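Local coordinates for protein putative sulfatase yidJ (Bacteroides fragilis, PDB 2QZU) that probably hydrolyses sulfate esters as a metal-dependent arylsulfatase of the sulfatase family, at residues G124-I130 against Q220-V226; W154-C158 against W184-R190; P201-S206 against N289-I293. The contacts are given in a common frame with arbitrary orientation. Residues are numbered along the deposited sequence.

Interaction 1 of 3, residues G124-I130 against Q220-V226; sequences GYNMGYI and QPFALVV
Two neighbouring parallel strands in the central mixed sheet of the sulfatase fold, 126-130 and 222-226, run with axes 4.7 Å apart and directions 4° apart. N126 to I130 pair in order with F222 to V226. All ten residues are extended, and strand 126-130 uses its even-numbered residues for the hydrogen bonds: N126 N to P221 O, A223 N to N126 O, V225 N to G128 O and I130 N to V225 O (each 2.9 Å), and G128 N to A223 O (3.0 Å). This α/β layering, a mostly parallel sheet with helices on both faces, is the one sulfatases share with alkaline phosphatase. Helix 116-122 packs on M127, A223 and V225, while the Y129 ring lies among F166, W133 and W169. The selenium of selenomethionine M127 (SE) lies 3.7 Å from A223 CB, and Y129 CE1 3.5 Å from V225 CG1. Helix 200-213 covers the other face, where I130 CD1 meets L224 CD1 at 4.0 Å. G124 at positive phi (86°) closes helix 116-122 in a Schellman motif. Y125 (chi1 m) lays its ring on P221, with P221 CB 3.5 Å from the Y125 ring centroid in a CH-pi contact, while the Y125 hydroxyl bonds to P28 O.

Interaction 2 of 3, residues W154-C158 against W184-R190; sequences WNEWC and WNTTAPR
W154 leads into tertiary packing between two irregular loops of the sulfatase fold: it ties segment 154-158, in the long excursion between neighbouring central-sheet strands 126-130 and 168-172, to segment 184-190, in the loop of the small hairpin 182-183/194-195. W154 itself packs on Q22 of the second subunit. N155 ND2 lies 3.7 Å from W184 CH2, while N155 OD1 is bonded to the backbone of T174. The side chain of the extended E156 (chi1 t, chi2 p) folds round to form a two-pronged salt bridge with the outstretched R190 (chi1 to chi3 t): R190 NE to E156 OE2 is 2.8 Å and R190 NH2 to E156 OE1 is 2.9 Å. The same carboxylate takes the next backbone amide, W157 N to E156 OE2 at 2.8 Å. W157 (chi1 t) points toward segment 184-190, its CA 5.8 Å from R190 CA. R190 CA sits over the five-membered ring of W157, 3.9 Å from its centroid, and W157 CA lies 4.0 Å from the centroid of the six-membered ring of W184, both CH-pi contacts. The two five-membered rings meet obliquely at 48°, with W157 CD1 3.4 Å from W184 CD1. W184 NE1 to R190 O (2.9 Å) closes the second loop on itself. One water accepts from W157 NE1 (3.0 Å) and donates to N185 O (2.7 Å) and A188 O (2.6 Å).

Interaction 3 of 3, residues P201-S206 against N289-I293; sequences PEYEAS and NVGRI
R292 lays one face of its guanidinium over the methyl group of A205, with R292 NH1 3.7 Å from A205 CB, and uses its edge for polar bonds. R292 NH1 donates to E202 O (3.0 Å), R292 NH2 to S206 OG (2.7 Å), and R292 NH1 also to N289 OD1 (3.0 Å), one turn earlier on its own helix. E202 O is at the same time the backbone acceptor of S206 N (3.1 Å). The two segments belong to helices 200-213 and 267-299 and run parallel, their local axes 9.1 Å apart and 4° from alignment. Both helices pack on the same side of the central sheet of the α/β sulfatase fold, side by side over strand 222-228, where M228 touches P201, N289 and I293. A205 points toward the other helix and lets the backbones approach, its CA 5.8 Å from N289 CA and its CB 3.7 Å from N289 O. N289 (chi1 m) lies between the helices, where N289 CG is 3.4 Å from P201 O and N289 OD1 is 3.4 Å from E202 CA. The carboxylate of E202 is engaged by R241 in a salt bridge, and I293 CG1 meets A205 CB at 4.1 Å.

Interactions 1 and 3 belong to the same sheet-and-helix core. Helix 200-213 supplies a segment to interaction 3 and strand 222-228, next in the chain, one to interaction 1; the contacts touch where I130 CG2 meets E204 CG (3.8 Å) and V226 CG1 meets I293 CD1 (4.0 Å). Interaction 1, mostly buried, relies on backbone hydrogen bonds and apolar packing; interaction 3, one layer out and partly buried, joins two helices mainly through arginine and asparagine side chains. Interaction 2 touches neither. Partly buried, with P189 exposed, its centre lies about 22 Å from that of the chain, against 18 Å for the others, and it joins irregular segments through a salt bridge, indole packing and a bridging water.

Interaction 1 of 3, residues G124-I130 against Q220-V226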
loop_
_atom_site.group_PDB
_atom_site.type_symbol
_atom_site.label_atom_id
_atom_site.label_comp_id
_atom_site.label_asym_id
_atom_site.label_seq_id
_atom_site.Cartn_x
_atom_site.Cartn_y
_atom_site.Cartn_z
ATOM N N GLY A 124 -30.236 22.547 -23.081
ATOM C CA GLY A 124 -29.234 23.115 -23.971
ATOM C C GLY A 124 -27.841 23.379 -23.427
ATOM O O GLY A 124 -27.051 24.080 -24.064
ATOM N N TYR A 125 -27.528 22.817 -22.265
ATOM C CA TYR A 125 -26.216 23.015 -21.657
ATOM C C TYR A 125 -25.147 22.122 -22.265
ATOM O O TYR A 125 -25.424 20.992 -22.665
ATOM C CB TYR A 125 -26.275 22.730 -20.154
ATOM C CG TYR A 125 -26.720 23.888 -19.304
ATOM C CD1 TYR A 125 -27.954 24.502 -19.512
ATOM C CD2 TYR A 125 -25.911 24.362 -18.275
ATOM C CE1 TYR A 125 -28.370 25.567 -18.711
ATOM C CE2 TYR A 125 -26.315 25.423 -17.470
ATOM C CZ TYR A 125 -27.543 26.021 -17.694
ATOM O OH TYR A 125 -27.930 27.072 -16.899
ATOM N N ASN A 126 -23.929 22.648 -22.337
ATOM C CA ASN A 126 -22.781 21.899 -22.830
ATOM C C ASN A 126 -22.392 21.144 -21.557
ATOM O O ASN A 126 -22.183 21.772 -20.516
ATOM C CB ASN A 126 -21.663 22.859 -23.232
ATOM C CG ASN A 126 -21.029 22.494 -24.557
ATOM O OD1 ASN A 126 -20.689 21.336 -24.800
ATOM N ND2 ASN A 126 -20.857 23.487 -25.422
HETATM N N MSE A 127 -22.298 19.818 -21.629
HETATM C CA MSE A 127 -22.001 19.005 -20.441
HETATM C C MSE A 127 -20.642 18.300 -20.408
HETATM O O MSE A 127 -20.196 17.744 -21.409
HETATM C CB MSE A 127 -23.087 17.938 -20.276
HETATM C CG MSE A 127 -24.514 18.456 -20.350
HETATM SE SE MSE A 127 -24.982 19.598 -18.876
HETATM C CE MSE A 127 -24.879 18.309 -17.432
ATOM N N GLY A 128 -20.013 18.294 -19.235
ATOM C CA GLY A 128 -18.724 17.633 -19.084
ATOM C C GLY A 128 -18.526 17.009 -17.707
ATOM O O GLY A 128 -18.971 17.557 -16.700
ATOM N N TYR A 129 -17.863 15.858 -17.664
ATOM C CA TYR A 129 -17.595 15.171 -16.406
ATOM C C TYR A 129 -16.157 14.662 -16.426
ATOM O O TYR A 129 -15.761 13.935 -17.333
ATOM C CB TYR A 129 -18.552 13.987 -16.216
ATOM C CG TYR A 129 -18.553 13.423 -14.802
ATOM C CD1 TYR A 129 -19.597 13.710 -13.918
ATOM C CD2 TYR A 129 -17.500 12.636 -14.338
ATOM C CE1 TYR A 129 -19.592 13.231 -12.609
ATOM C CE2 TYR A 129 -17.484 12.148 -13.020
ATOM C CZ TYR A 129 -18.534 12.454 -12.167
ATOM O OH TYR A 129 -18.531 12.000 -10.867
ATOM N N ILE A 130 -15.376 15.053 -15.425
ATOM C CA ILE A 130 -13.983 14.633 -15.338
ATOM C C ILE A 130 -13.732 14.023 -13.961
ATOM O O ILE A 130 -14.041 14.643 -12.946
ATOM C CB ILE A 130 -13.028 15.845 -15.515
ATOM C CG1 ILE A 130 -13.291 16.535 -16.855
ATOM C CG2 ILE A 130 -11.578 15.391 -15.422
ATOM C CD1 ILE A 130 -12.565 17.859 -17.003
ATOM N N GLN A 220 -23.395 29.259 -25.341
ATOM C CA GLN A 220 -24.376 28.438 -24.639
ATOM C C GLN A 220 -23.904 28.229 -23.206
ATOM O O GLN A 220 -22.728 28.421 -22.905
ATOM C CB GLN A 220 -24.517 27.077 -25.328
ATOM C CG GLN A 220 -23.211 26.302 -25.437
ATOM C CD GLN A 220 -23.376 24.972 -26.147
ATOM O OE1 GLN A 220 -24.036 24.063 -25.643
ATOM N NE2 GLN A 220 -22.779 24.852 -27.325
ATOM N N PRO A 221 -24.817 27.859 -22.294
ATOM C CA PRO A 221 -24.366 27.646 -20.917
ATOM C C PRO A 221 -23.646 26.299 -20.837
ATOM O O PRO A 221 -23.738 25.483 -21.758
ATOM C CB PRO A 221 -25.667 27.625 -20.115
ATOM C CG PRO A 221 -26.654 28.360 -20.993
ATOM C CD PRO A 221 -26.288 27.878 -22.368
ATOM N N PHE A 222 -22.924 26.069 -19.748
ATOM C CA PHE A 222 -22.242 24.794 -19.571
ATOM C C PHE A 222 -22.278 24.347 -18.117
ATOM O O PHE A 222 -22.459 25.154 -17.201
ATOM C CB PHE A 222 -20.778 24.870 -20.039
ATOM C CG PHE A 222 -19.885 25.695 -19.147
ATOM C CD1 PHE A 222 -19.782 27.073 -19.320
ATOM C CD2 PHE A 222 -19.128 25.088 -18.146
ATOM C CE1 PHE A 222 -18.934 27.837 -18.513
ATOM C CE2 PHE A 222 -18.277 25.843 -17.332
ATOM C CZ PHE A 222 -18.180 27.221 -17.517
ATOM N N ALA A 223 -22.131 23.041 -17.927
ATOM C CA ALA A 223 -22.088 22.436 -16.604
ATOM C C ALA A 223 -20.905 21.482 -16.648
ATOM O O ALA A 223 -20.803 20.651 -17.552
ATOM C CB ALA A 223 -23.380 21.665 -16.311
ATOM N N LEU A 224 -20.002 21.613 -15.684
ATOM C CA LEU A 224 -18.835 20.747 -15.625
ATOM C C LEU A 224 -18.663 20.198 -14.221
ATOM O O LEU A 224 -18.751 20.937 -13.238
ATOM C CB LEU A 224 -17.565 21.517 -16.023
ATOM C CG LEU A 224 -16.222 20.796 -15.826
ATOM C CD1 LEU A 224 -16.070 19.704 -16.873
ATOM C CD2 LEU A 224 -15.065 21.791 -15.938
ATOM N N VAL A 225 -18.443 18.895 -14.127
ATOM C CA VAL A 225 -18.200 18.265 -12.841
ATOM C C VAL A 225 -16.739 17.835 -12.840
ATOM O O VAL A 225 -16.253 17.269 -13.819
ATOM C CB VAL A 225 -19.067 16.997 -12.622
ATOM C CG1 VAL A 225 -18.636 16.300 -11.338
ATOM C CG2 VAL A 225 -20.540 17.364 -12.557
ATOM N N VAL A 226 -16.033 18.135 -11.756
ATOM C CA VAL A 226 -14.644 17.726 -11.611
ATOM C C VAL A 226 -14.655 16.936 -10.302
ATOM O O VAL A 226 -14.794 17.507 -9.224
ATOM C CB VAL A 226 -13.689 18.937 -11.502
ATOM C CG1 VAL A 226 -12.253 18.454 -11.390
ATOM C CG2 VAL A 226 -13.843 19.830 -12.726
#

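Interaction 2 of 3, residues W154-C158 against W184-R190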
loop_
_atom_site.group_PDB
_atom_site.type_symbol
_atom_site.label_atom_id
_atom_site.label_comp_id
_atom_site.label_asym_id
_atom_site.label_seq_id
_atom_site.Cartn_x
_atom_site.Cartn_y
_atom_site.Cartn_z
ATOM N N TRP A 154 -13.951 -3.655 -8.585
ATOM C CA TRP A 154 -14.559 -2.369 -8.252
ATOM C C TRP A 154 -14.696 -1.356 -9.381
ATOM O O TRP A 154 -15.517 -0.443 -9.303
ATOM C CB TRP A 154 -13.753 -1.697 -7.134
ATOM C CG TRP A 154 -13.875 -2.352 -5.802
ATOM C CD1 TRP A 154 -13.411 -3.584 -5.446
ATOM C CD2 TRP A 154 -14.545 -1.825 -4.654
ATOM N NE1 TRP A 154 -13.754 -3.861 -4.144
ATOM C CE2 TRP A 154 -14.453 -2.796 -3.633
ATOM C CE3 TRP A 154 -15.219 -0.623 -4.386
ATOM C CZ2 TRP A 154 -15.008 -2.609 -2.363
ATOM C CZ3 TRP A 154 -15.773 -0.434 -3.123
ATOM C CH2 TRP A 154 -15.664 -1.423 -2.128
ATOM N N ASN A 155 -13.892 -1.511 -10.425
ATOM C CA ASN A 155 -13.889 -0.551 -11.515
ATOM C C ASN A 155 -14.603 -1.041 -12.766
ATOM O O ASN A 155 -14.467 -2.195 -13.167
ATOM C CB ASN A 155 -12.431 -0.176 -11.805
ATOM C CG ASN A 155 -12.290 0.915 -12.844
ATOM O OD1 ASN A 155 -12.996 1.922 -12.820
ATOM N ND2 ASN A 155 -11.351 0.723 -13.757
ATOM N N GLU A 156 -15.387 -0.152 -13.367
ATOM C CA GLU A 156 -16.135 -0.488 -14.570
ATOM C C GLU A 156 -16.272 0.733 -15.483
ATOM O O GLU A 156 -16.210 1.874 -15.029
ATOM C CB GLU A 156 -17.516 -1.031 -14.185
ATOM C CG GLU A 156 -18.388 -1.452 -15.364
ATOM C CD GLU A 156 -17.697 -2.456 -16.280
ATOM O OE1 GLU A 156 -17.452 -3.602 -15.844
ATOM O OE2 GLU A 156 -17.395 -2.094 -17.436
ATOM N N TRP A 157 -16.440 0.475 -16.772
ATOM C CA TRP A 157 -16.592 1.517 -17.781
ATOM C C TRP A 157 -18.026 2.035 -17.780
ATOM O O TRP A 157 -18.956 1.302 -17.438
ATOM C CB TRP A 157 -16.265 0.917 -19.159
ATOM C CG TRP A 157 -16.404 1.846 -20.343
ATOM C CD1 TRP A 157 -15.762 3.038 -20.537
ATOM C CD2 TRP A 157 -17.172 1.610 -21.532
ATOM N NE1 TRP A 157 -16.079 3.556 -21.770
ATOM C CE2 TRP A 157 -16.942 2.699 -22.404
ATOM C CE3 TRP A 157 -18.031 0.582 -21.949
ATOM C CZ2 TRP A 157 -17.540 2.791 -23.666
ATOM C CZ3 TRP A 157 -18.628 0.673 -23.204
ATOM C CH2 TRP A 157 -18.377 1.772 -24.047
ATOM N N CYS A 158 -18.207 3.299 -18.153
ATOM C CA CYS A 158 -19.545 3.871 -18.236
ATOM C C CYS A 158 -19.802 4.118 -19.715
ATOM O O CYS A 158 -19.264 5.061 -20.293
ATOM C CB CYS A 158 -19.642 5.199 -17.480
ATOM S SG CYS A 158 -21.323 5.901 -17.477
ATOM N N TRP A 184 -11.017 7.085 -19.223
ATOM C CA TRP A 184 -11.600 6.734 -20.507
ATOM C C TRP A 184 -12.004 8.096 -21.048
ATOM O O TRP A 184 -12.644 8.874 -20.334
ATOM C CB TRP A 184 -12.871 5.904 -20.350
ATOM C CG TRP A 184 -12.675 4.441 -20.173
ATOM C CD1 TRP A 184 -12.459 3.509 -21.152
ATOM C CD2 TRP A 184 -12.765 3.722 -18.944
ATOM N NE1 TRP A 184 -12.419 2.247 -20.601
ATOM C CE2 TRP A 184 -12.604 2.351 -19.247
ATOM C CE3 TRP A 184 -12.969 4.105 -17.611
ATOM C CZ2 TRP A 184 -12.643 1.359 -18.265
ATOM C CZ3 TRP A 184 -13.008 3.120 -16.633
ATOM C CH2 TRP A 184 -12.847 1.760 -16.967
ATOM N N ASN A 185 -11.616 8.398 -22.280
ATOM C CA ASN A 185 -12.010 9.658 -22.898
ATOM C C ASN A 185 -13.403 9.399 -23.475
ATOM O O ASN A 185 -13.933 8.297 -23.343
ATOM C CB ASN A 185 -11.016 10.058 -23.992
ATOM C CG ASN A 185 -10.772 8.950 -24.987
ATOM O OD1 ASN A 185 -11.695 8.493 -25.658
ATOM N ND2 ASN A 185 -9.526 8.502 -25.085
ATOM N N THR A 186 -13.988 10.394 -24.131
ATOM C CA THR A 186 -15.343 10.262 -24.663
ATOM C C THR A 186 -15.624 9.099 -25.614
ATOM O O THR A 186 -16.651 8.435 -25.486
ATOM C CB THR A 186 -15.791 11.575 -25.351
ATOM O OG1 THR A 186 -15.659 12.664 -24.426
ATOM C CG2 THR A 186 -17.249 11.478 -25.798
ATOM N N THR A 187 -14.721 8.833 -26.550
ATOM C CA THR A 187 -14.951 7.765 -27.522
ATOM C C THR A 187 -14.201 6.448 -27.321
ATOM O O THR A 187 -14.352 5.520 -28.120
ATOM C CB THR A 187 -14.647 8.261 -28.945
ATOM O OG1 THR A 187 -13.302 8.754 -28.999
ATOM C CG2 THR A 187 -15.608 9.370 -29.334
ATOM N N ALA A 188 -13.407 6.352 -26.264
ATOM C CA ALA A 188 -12.647 5.131 -26.019
ATOM C C ALA A 188 -13.528 3.928 -25.687
ATOM O O ALA A 188 -14.480 4.036 -24.910
ATOM C CB ALA A 188 -11.647 5.358 -24.888
ATOM N N PRO A 189 -13.241 2.765 -26.296
ATOM C CA PRO A 189 -14.062 1.594 -25.978
ATOM C C PRO A 189 -13.702 1.083 -24.576
ATOM O O PRO A 189 -12.716 1.520 -23.976
ATOM C CB PRO A 189 -13.705 0.604 -27.092
ATOM C CG PRO A 189 -12.321 0.992 -27.472
ATOM C CD PRO A 189 -12.373 2.501 -27.455
ATOM N N ARG A 190 -14.506 0.154 -24.071
ATOM C CA ARG A 190 -14.330 -0.408 -22.736
ATOM C C ARG A 190 -12.921 -0.821 -22.323
ATOM O O ARG A 190 -12.502 -0.550 -21.197
ATOM C CB ARG A 190 -15.286 -1.594 -22.552
ATOM C CG ARG A 190 -15.270 -2.218 -21.160
ATOM C CD ARG A 190 -16.461 -3.161 -20.976
ATOM N NE ARG A 190 -16.576 -3.666 -19.610
ATOM C CZ ARG A 190 -16.078 -4.823 -19.184
ATOM N NH1 ARG A 190 -15.422 -5.621 -20.017
ATOM N NH2 ARG A 190 -16.244 -5.186 -17.919
HETATM O O HOH W 1 -15.258 5.909 -23.361
#

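Interaction 3 of 3, residues P201-S206 against N289-I293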
loop_
_atom_site.group_PDB
_atom_site.type_symbol
_atom_site.label_atom_id
_atom_site.label_comp_id
_atom_site.label_asym_id
_atom_site.label_seq_id
_atom_site.Cartn_x
_atom_site.Cartn_y
_atom_site.Cartn_z
ATOM N N PRO A 201 -5.462 14.903 -9.386
ATOM C CA PRO A 201 -5.992 16.269 -9.307
ATOM C C PRO A 201 -5.325 17.236 -10.275
ATOM O O PRO A 201 -5.962 18.167 -10.758
ATOM C CB PRO A 201 -5.747 16.650 -7.849
ATOM C CG PRO A 201 -5.899 15.332 -7.144
ATOM C CD PRO A 201 -5.101 14.411 -8.044
ATOM N N GLU A 202 -4.038 17.013 -10.531
ATOM C CA GLU A 202 -3.273 17.854 -11.447
ATOM C C GLU A 202 -3.767 17.690 -12.874
ATOM O O GLU A 202 -4.006 18.674 -13.575
ATOM C CB GLU A 202 -1.789 17.487 -11.397
ATOM C CG GLU A 202 -0.967 18.290 -10.423
ATOM C CD GLU A 202 0.509 17.948 -10.510
ATOM O OE1 GLU A 202 1.046 17.934 -11.640
ATOM O OE2 GLU A 202 1.129 17.698 -9.454
ATOM N N TYR A 203 -3.908 16.437 -13.298
ATOM C CA TYR A 203 -4.371 16.125 -14.644
ATOM C C TYR A 203 -5.814 16.582 -14.818
ATOM O O TYR A 203 -6.166 17.222 -15.811
ATOM C CB TYR A 203 -4.280 14.619 -14.897
ATOM C CG TYR A 203 -4.821 14.191 -16.248
ATOM C CD1 TYR A 203 -4.144 14.500 -17.430
ATOM C CD2 TYR A 203 -6.014 13.477 -16.341
ATOM C CE1 TYR A 203 -4.648 14.105 -18.670
ATOM C CE2 TYR A 203 -6.522 13.080 -17.566
ATOM C CZ TYR A 203 -5.841 13.393 -18.724
ATOM O OH TYR A 203 -6.366 13.001 -19.930
ATOM N N GLU A 204 -6.645 16.251 -13.840
ATOM C CA GLU A 204 -8.046 16.626 -13.888
ATOM C C GLU A 204 -8.228 18.135 -13.981
ATOM O O GLU A 204 -9.049 18.613 -14.760
ATOM C CB GLU A 204 -8.768 16.044 -12.672
ATOM C CG GLU A 204 -8.953 14.539 -12.800
ATOM C CD GLU A 204 -9.019 13.817 -11.469
ATOM O OE1 GLU A 204 -9.093 14.493 -10.420
ATOM O OE2 GLU A 204 -8.999 12.566 -11.479
ATOM N N ALA A 205 -7.462 18.887 -13.199
ATOM C CA ALA A 205 -7.556 20.339 -13.242
ATOM C C ALA A 205 -7.105 20.846 -14.614
ATOM O O ALA A 205 -7.664 21.806 -15.142
ATOM C CB ALA A 205 -6.703 20.962 -12.133
ATOM N N SER A 206 -6.096 20.202 -15.198
ATOM C CA SER A 206 -5.625 20.614 -16.517
ATOM C C SER A 206 -6.692 20.383 -17.579
ATOM O O SER A 206 -6.880 21.217 -18.464
ATOM C CB SER A 206 -4.351 19.862 -16.901
ATOM O OG SER A 206 -3.266 20.294 -16.106
ATOM N N ASN A 289 -5.056 22.719 -6.930
ATOM C CA ASN A 289 -5.645 22.442 -8.228
ATOM C C ASN A 289 -7.034 23.055 -8.370
ATOM O O ASN A 289 -7.454 23.397 -9.474
ATOM C CB ASN A 289 -5.629 20.935 -8.486
ATOM C CG ASN A 289 -4.242 20.447 -8.850
ATOM O OD1 ASN A 289 -3.712 20.807 -9.903
ATOM N ND2 ASN A 289 -3.629 19.659 -7.969
ATOM N N VAL A 290 -7.742 23.214 -7.256
ATOM C CA VAL A 290 -9.047 23.863 -7.296
ATOM C C VAL A 290 -8.749 25.320 -7.662
ATOM O O VAL A 290 -9.478 25.946 -8.431
ATOM C CB VAL A 290 -9.760 23.815 -5.926
ATOM C CG1 VAL A 290 -10.952 24.770 -5.922
ATOM C CG2 VAL A 290 -10.236 22.392 -5.638
ATOM N N GLY A 291 -7.656 25.843 -7.113
ATOM C CA GLY A 291 -7.256 27.212 -7.396
ATOM C C GLY A 291 -6.995 27.424 -8.878
ATOM O O GLY A 291 -7.308 28.483 -9.430
ATOM N N ARG A 292 -6.418 26.417 -9.529
ATOM C CA ARG A 292 -6.132 26.499 -10.959
ATOM C C ARG A 292 -7.431 26.605 -11.761
ATOM O O ARG A 292 -7.522 27.366 -12.727
ATOM C CB ARG A 292 -5.356 25.262 -11.411
ATOM C CG ARG A 292 -3.970 25.120 -10.803
ATOM C CD ARG A 292 -3.343 23.811 -11.261
ATOM N NE ARG A 292 -3.249 23.737 -12.716
ATOM C CZ ARG A 292 -3.141 22.603 -13.405
ATOM N NH1 ARG A 292 -3.120 21.437 -12.771
ATOM N NH2 ARG A 292 -3.040 22.633 -14.727
ATOM N N ILE A 293 -8.438 25.833 -11.361
ATOM C CA ILE A 293 -9.730 25.855 -12.049
ATOM C C ILE A 293 -10.418 27.207 -11.879
ATOM O O ILE A 293 -10.948 27.773 -12.841
ATOM C CB ILE A 293 -10.654 24.732 -11.522
ATOM C CG1 ILE A 293 -10.016 23.366 -11.802
ATOM C CG2 ILE A 293 -12.033 24.822 -12.186
ATOM C CD1 ILE A 293 -10.746 22.193 -11.148
#